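PDB 2Z6V: putative uncharacterized protein, which probably transfers a sulfuryl group from the donor PAPS to an acceptor substrate, its exact function being unassigned. Local coordinates for residues 120-132 with 356-370. Residues are numbered along the deposited sequence; the frame is centred on the assembly and turned at random.
Sequences TVISYLLDQDPAR and EPLTAETEARMRNWL. With SO4 (sulfate ion), chain B.
L125 and M366 lie where helix 120-126 and helix 360-370 meet, their axes 9.8 Å apart at closest approach and their directions 140° apart. The chains close up toward the turns: V121 CA is 8.3 Å from L370 CA, D129 CA 5.3 Å from T362 CA, so the turns after the first helix also pack on the second.

W369 covers the most surface. With CG anti to the backbone N (chi1 -168°), its indole reaches back along the first helix, and Y124 CB sits over one face, 3.8 Å from the centroid of the six-membered ring, a CH-pi contact. The two ring planes are nearly parallel but slid past each other, leaving little overlap. L125 CD2 lies 3.8 Å from M366 CB and also touches W369 and L370. A bend at chi2 folds the Q128 amide back: NE2 gives Y124 O a weak hydrogen bond and lies 3.7 Å from W369 CD1, while OE1 rests against R365 CB.

Polar links gather at the other end. R132 NH2 meets E356 OE1 from above the carboxylate plane, in a bent salt-bridging hydrogen bond (2.6 Å, 139°); R267 is a weak, long second partner of OE1. A water donates to D129 OD2 and P357 O and accepts from T359 N; D129 OD2 is also hydrogen-bonded to Y351 OH.

T120 N and G118 N bind a sulfate, probably from the crystallisation liquor, which probably marks the 5'-phosphosulfate-binding loop. Apolar and aromatic packing thus joins the helices, whereas charge ties the start of strand 132-134 to the loop before helix 360-370 and water bridges D129 to P357 and T359.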
loop_
_atom_site.group_PDB
_atom_site.type_symbol
_atom_site.label_atom_id
_atom_site.label_comp_id
_atom_site.label_asym_id
_atom_site.label_seq_id
_atom_site.Cartn_x
_atom_site.Cartn_y
_atom_site.Cartn_z
ATOM N N THR A 120 -1.749 1.609 -11.119
ATOM C CA THR A 120 -1.549 0.198 -11.419
ATOM C C THR A 120 -0.643 -0.097 -12.623
ATOM O O THR A 120 0.319 -0.850 -12.492
ATOM C CB THR A 120 -2.909 -0.513 -11.618
ATOM O OG1 THR A 120 -2.680 -1.848 -12.089
ATOM C CG2 THR A 120 -3.782 0.251 -12.619
ATOM N N VAL A 121 -0.933 0.499 -13.780
ATOM C CA VAL A 121 -0.130 0.257 -14.985
ATOM C C VAL A 121 1.382 0.422 -14.829
ATOM O O VAL A 121 2.152 -0.460 -15.221
ATOM C CB VAL A 121 -0.568 1.153 -16.175
ATOM C CG1 VAL A 121 0.427 1.018 -17.315
ATOM C CG2 VAL A 121 -1.946 0.740 -16.668
ATOM N N ILE A 122 1.816 1.548 -14.273
ATOM C CA ILE A 122 3.245 1.765 -14.118
ATOM C C ILE A 122 3.907 0.730 -13.226
ATOM O O ILE A 122 5.028 0.312 -13.514
ATOM C CB ILE A 122 3.584 3.160 -13.557
ATOM C CG1 ILE A 122 5.088 3.398 -13.715
ATOM C CG2 ILE A 122 3.182 3.258 -12.078
ATOM C CD1 ILE A 122 5.593 4.603 -12.995
ATOM N N SER A 123 3.235 0.321 -12.151
ATOM C CA SER A 123 3.812 -0.679 -11.259
ATOM C C SER A 123 4.161 -1.923 -12.048
ATOM O O SER A 123 5.241 -2.471 -11.880
ATOM C CB SER A 123 2.845 -1.068 -10.128
ATOM O OG SER A 123 2.814 -0.095 -9.103
ATOM N N TYR A 124 3.244 -2.364 -12.909
ATOM C CA TYR A 124 3.466 -3.557 -13.725
ATOM C C TYR A 124 4.498 -3.351 -14.818
ATOM O O TYR A 124 5.248 -4.273 -15.139
ATOM C CB TYR A 124 2.158 -4.056 -14.361
ATOM C CG TYR A 124 1.234 -4.747 -13.382
ATOM C CD1 TYR A 124 0.399 -4.009 -12.544
ATOM C CD2 TYR A 124 1.246 -6.139 -13.245
ATOM C CE1 TYR A 124 -0.393 -4.632 -11.587
ATOM C CE2 TYR A 124 0.456 -6.777 -12.292
ATOM C CZ TYR A 124 -0.357 -6.016 -11.463
ATOM O OH TYR A 124 -1.099 -6.623 -10.474
ATOM N N LEU A 125 4.541 -2.159 -15.401
ATOM C CA LEU A 125 5.519 -1.904 -16.453
ATOM C C LEU A 125 6.955 -1.908 -15.915
ATOM O O LEU A 125 7.867 -2.425 -16.563
ATOM C CB LEU A 125 5.215 -0.578 -17.157
ATOM C CG LEU A 125 3.945 -0.628 -18.010
ATOM C CD1 LEU A 125 3.753 0.693 -18.739
ATOM C CD2 LEU A 125 4.055 -1.785 -19.003
ATOM N N LEU A 126 7.150 -1.339 -14.730
ATOM C CA LEU A 126 8.474 -1.297 -14.124
ATOM C C LEU A 126 8.892 -2.707 -13.750
ATOM O O LEU A 126 10.080 -3.016 -13.693
ATOM C CB LEU A 126 8.470 -0.424 -12.862
ATOM C CG LEU A 126 8.231 1.079 -13.027
ATOM C CD1 LEU A 126 8.056 1.729 -11.662
ATOM C CD2 LEU A 126 9.395 1.697 -13.782
ATOM N N ASP A 127 7.904 -3.559 -13.499
ATOM C CA ASP A 127 8.167 -4.936 -13.113
ATOM C C ASP A 127 8.615 -5.768 -14.309
ATOM O O ASP A 127 9.079 -6.897 -14.145
ATOM C CB ASP A 127 6.917 -5.544 -12.471
ATOM C CG ASP A 127 7.176 -6.915 -11.864
ATOM O OD1 ASP A 127 8.212 -7.091 -11.186
ATOM O OD2 ASP A 127 6.332 -7.816 -12.051
ATOM N N GLN A 128 8.480 -5.197 -15.507
ATOM C CA GLN A 128 8.881 -5.866 -16.743
ATOM C C GLN A 128 10.384 -5.777 -16.994
ATOM O O GLN A 128 10.914 -6.468 -17.857
ATOM C CB GLN A 128 8.144 -5.261 -17.933
ATOM C CG GLN A 128 6.663 -5.516 -17.925
ATOM C CD GLN A 128 6.354 -6.979 -17.733
ATOM O OE1 GLN A 128 6.871 -7.834 -18.460
ATOM N NE2 GLN A 128 5.510 -7.285 -16.744
ATOM N N ASP A 129 11.064 -4.913 -16.250
ATOM C CA ASP A 129 12.510 -4.731 -16.380
ATOM C C ASP A 129 13.178 -5.788 -15.496
ATOM O O ASP A 129 13.068 -5.737 -14.270
ATOM C CB ASP A 129 12.888 -3.327 -15.900
ATOM C CG ASP A 129 14.313 -2.953 -16.242
ATOM O OD1 ASP A 129 15.203 -3.828 -16.141
ATOM O OD2 ASP A 129 14.540 -1.776 -16.598
ATOM N N PRO A 130 13.876 -6.758 -16.102
ATOM C CA PRO A 130 14.530 -7.807 -15.306
ATOM C C PRO A 130 15.598 -7.358 -14.309
ATOM O O PRO A 130 15.997 -8.132 -13.444
ATOM C CB PRO A 130 15.078 -8.765 -16.371
ATOM C CG PRO A 130 15.290 -7.878 -17.563
ATOM C CD PRO A 130 14.082 -6.977 -17.546
ATOM N N ALA A 131 16.053 -6.113 -14.417
ATOM C CA ALA A 131 17.076 -5.597 -13.500
ATOM C C ALA A 131 16.430 -4.916 -12.294
ATOM O O ALA A 131 17.103 -4.531 -11.329
ATOM C CB ALA A 131 17.971 -4.610 -14.225
ATOM N N ARG A 132 15.114 -4.771 -12.362
ATOM C CA ARG A 132 14.368 -4.127 -11.298
ATOM C C ARG A 132 13.579 -5.144 -10.462
ATOM O O ARG A 132 13.021 -6.101 -10.999
ATOM C CB ARG A 132 13.432 -3.098 -11.920
ATOM C CG ARG A 132 13.163 -1.910 -11.046
ATOM C CD ARG A 132 12.427 -0.848 -11.828
ATOM N NE ARG A 132 13.306 -0.074 -12.698
ATOM C CZ ARG A 132 14.317 0.662 -12.252
ATOM N NH1 ARG A 132 14.577 0.711 -10.952
ATOM N NH2 ARG A 132 15.044 1.374 -13.096
ATOM N N GLU A 356 18.531 6.045 -16.580
ATOM C CA GLU A 356 18.774 4.619 -16.720
ATOM C C GLU A 356 18.338 4.206 -18.120
ATOM O O GLU A 356 17.338 4.710 -18.649
ATOM C CB GLU A 356 17.991 3.834 -15.661
ATOM C CG GLU A 356 18.506 4.034 -14.243
ATOM C CD GLU A 356 17.735 3.227 -13.209
ATOM O OE1 GLU A 356 16.527 3.488 -13.028
ATOM O OE2 GLU A 356 18.336 2.332 -12.573
ATOM N N PRO A 357 19.101 3.305 -18.754
ATOM C CA PRO A 357 18.733 2.866 -20.099
ATOM C C PRO A 357 17.526 1.937 -20.136
ATOM O O PRO A 357 17.384 1.032 -19.307
ATOM C CB PRO A 357 20.010 2.191 -20.609
ATOM C CG PRO A 357 20.621 1.655 -19.367
ATOM C CD PRO A 357 20.435 2.800 -18.390
ATOM N N LEU A 358 16.649 2.199 -21.098
ATOM C CA LEU A 358 15.461 1.398 -21.313
ATOM C C LEU A 358 15.845 0.498 -22.478
ATOM O O LEU A 358 15.769 0.905 -23.633
ATOM C CB LEU A 358 14.280 2.291 -21.703
ATOM C CG LEU A 358 12.933 1.599 -21.937
ATOM C CD1 LEU A 358 12.431 0.988 -20.634
ATOM C CD2 LEU A 358 11.934 2.606 -22.465
ATOM N N THR A 359 16.293 -0.712 -22.175
ATOM C CA THR A 359 16.697 -1.641 -23.217
ATOM C C THR A 359 15.525 -1.993 -24.124
ATOM O O THR A 359 14.358 -1.799 -23.762
ATOM C CB THR A 359 17.267 -2.941 -22.627
ATOM O OG1 THR A 359 16.252 -3.611 -21.869
ATOM C CG2 THR A 359 18.456 -2.641 -21.741
ATOM N N ALA A 360 15.850 -2.509 -25.305
ATOM C CA ALA A 360 14.845 -2.890 -26.280
ATOM C C ALA A 360 14.046 -4.065 -25.760
ATOM O O ALA A 360 12.834 -4.128 -25.934
ATOM C CB ALA A 360 15.510 -3.255 -27.592
ATOM N N GLU A 361 14.731 -5.000 -25.115
ATOM C CA GLU A 361 14.068 -6.180 -24.578
ATOM C C GLU A 361 12.991 -5.759 -23.581
ATOM O O GLU A 361 11.854 -6.251 -23.629
ATOM C CB GLU A 361 15.088 -7.097 -23.896
ATOM C CG GLU A 361 16.229 -7.553 -24.809
ATOM C CD GLU A 361 17.057 -6.391 -25.365
ATOM O OE1 GLU A 361 17.595 -5.589 -24.565
ATOM O OE2 GLU A 361 17.173 -6.280 -26.607
ATOM N N THR A 362 13.357 -4.837 -22.688
ATOM C CA THR A 362 12.436 -4.340 -21.678
ATOM C C THR A 362 11.270 -3.596 -22.328
ATOM O O THR A 362 10.106 -3.839 -21.996
ATOM C CB THR A 362 13.179 -3.423 -20.652
ATOM O OG1 THR A 362 14.016 -4.229 -19.813
ATOM C CG2 THR A 362 12.196 -2.659 -19.776
ATOM N N GLU A 363 11.581 -2.705 -23.264
ATOM C CA GLU A 363 10.550 -1.938 -23.959
ATOM C C GLU A 363 9.552 -2.881 -24.638
ATOM O O GLU A 363 8.355 -2.596 -24.710
ATOM C CB GLU A 363 11.193 -1.004 -24.988
ATOM C CG GLU A 363 10.200 -0.162 -25.768
ATOM C CD GLU A 363 10.872 0.857 -26.685
ATOM O OE1 GLU A 363 11.833 0.480 -27.400
ATOM O OE2 GLU A 363 10.429 2.031 -26.698
ATOM N N ALA A 364 10.048 -4.013 -25.125
ATOM C CA ALA A 364 9.188 -4.991 -25.776
ATOM C C ALA A 364 8.255 -5.656 -24.758
ATOM O O ALA A 364 7.070 -5.873 -25.042
ATOM C CB ALA A 364 10.034 -6.039 -26.476
ATOM N N ARG A 365 8.794 -5.976 -23.578
ATOM C CA ARG A 365 8.005 -6.604 -22.513
ATOM C C ARG A 365 6.918 -5.645 -22.060
ATOM O O ARG A 365 5.788 -6.055 -21.789
ATOM C CB ARG A 365 8.890 -6.976 -21.319
ATOM C CG ARG A 365 10.019 -7.934 -21.661
ATOM C CD ARG A 365 10.783 -8.366 -20.428
ATOM N NE ARG A 365 11.923 -9.222 -20.756
ATOM C CZ ARG A 365 13.115 -8.779 -21.158
ATOM N NH1 ARG A 365 13.337 -7.475 -21.282
ATOM N NH2 ARG A 365 14.092 -9.641 -21.437
ATOM N N MET A 366 7.262 -4.364 -21.984
ATOM C CA MET A 366 6.295 -3.359 -21.576
ATOM C C MET A 366 5.165 -3.266 -22.595
ATOM O O MET A 366 3.996 -3.150 -22.228
ATOM C CB MET A 366 6.965 -1.996 -21.429
ATOM C CG MET A 366 8.095 -1.977 -20.435
ATOM S SD MET A 366 8.557 -0.297 -20.042
ATOM C CE MET A 366 9.472 -0.526 -18.521
ATOM N N ARG A 367 5.526 -3.310 -23.876
ATOM C CA ARG A 367 4.549 -3.238 -24.959
ATOM C C ARG A 367 3.689 -4.490 -24.983
ATOM O O ARG A 367 2.481 -4.425 -25.214
ATOM C CB ARG A 367 5.264 -3.073 -26.297
ATOM C CG ARG A 367 5.487 -1.633 -26.686
ATOM C CD ARG A 367 6.567 -1.523 -27.737
ATOM N NE ARG A 367 6.648 -0.175 -28.288
ATOM C CZ ARG A 367 7.706 0.297 -28.941
ATOM N NH1 ARG A 367 8.775 -0.474 -29.110
ATOM N NH2 ARG A 367 7.690 1.532 -29.436
ATOM N N ASN A 368 4.322 -5.631 -24.740
ATOM C CA ASN A 368 3.600 -6.889 -24.717
ATOM C C ASN A 368 2.596 -6.896 -23.571
ATOM O O ASN A 368 1.504 -7.459 -23.700
ATOM C CB ASN A 368 4.566 -8.058 -24.551
ATOM C CG ASN A 368 3.859 -9.331 -24.138
ATOM O OD1 ASN A 368 2.952 -9.800 -24.823
ATOM N ND2 ASN A 368 4.265 -9.893 -23.002
ATOM N N TRP A 369 2.965 -6.273 -22.453
ATOM C CA TRP A 369 2.078 -6.221 -21.304
ATOM C C TRP A 369 0.863 -5.356 -21.612
ATOM O O TRP A 369 -0.269 -5.767 -21.373
ATOM C CB TRP A 369 2.803 -5.661 -20.076
ATOM C CG TRP A 369 2.024 -5.859 -18.808
ATOM C CD1 TRP A 369 2.025 -6.968 -18.009
ATOM C CD2 TRP A 369 1.040 -4.975 -18.264
ATOM N NE1 TRP A 369 1.095 -6.834 -17.006
ATOM C CE2 TRP A 369 0.475 -5.620 -17.138
ATOM C CE3 TRP A 369 0.574 -3.701 -18.619
ATOM C CZ2 TRP A 369 -0.534 -5.035 -16.366
ATOM C CZ3 TRP A 369 -0.429 -3.116 -17.853
ATOM C CH2 TRP A 369 -0.973 -3.786 -16.736
ATOM N N LEU A 370 1.096 -4.162 -22.148
ATOM C CA LEU A 370 0.011 -3.238 -22.482
ATOM C C LEU A 370 -0.967 -3.813 -23.505
ATOM O O LEU A 370 -2.173 -3.557 -23.445
ATOM C CB LEU A 370 0.581 -1.930 -23.029
ATOM C CG LEU A 370 1.239 -0.982 -22.034
ATOM C CD1 LEU A 370 2.073 0.056 -22.775
ATOM C CD2 LEU A 370 0.156 -0.326 -21.184
HETATM S S SO4 B . -4.743 2.777 -7.779
HETATM O O1 SO4 B . -5.972 3.448 -8.253
HETATM O O2 SO4 B . -4.069 3.610 -6.760
HETATM O O3 SO4 B . -5.102 1.472 -7.193
HETATM O O4 SO4 B . -3.832 2.558 -8.914
HETATM O O HOH W 1 15.791 -1.594 -19.416
#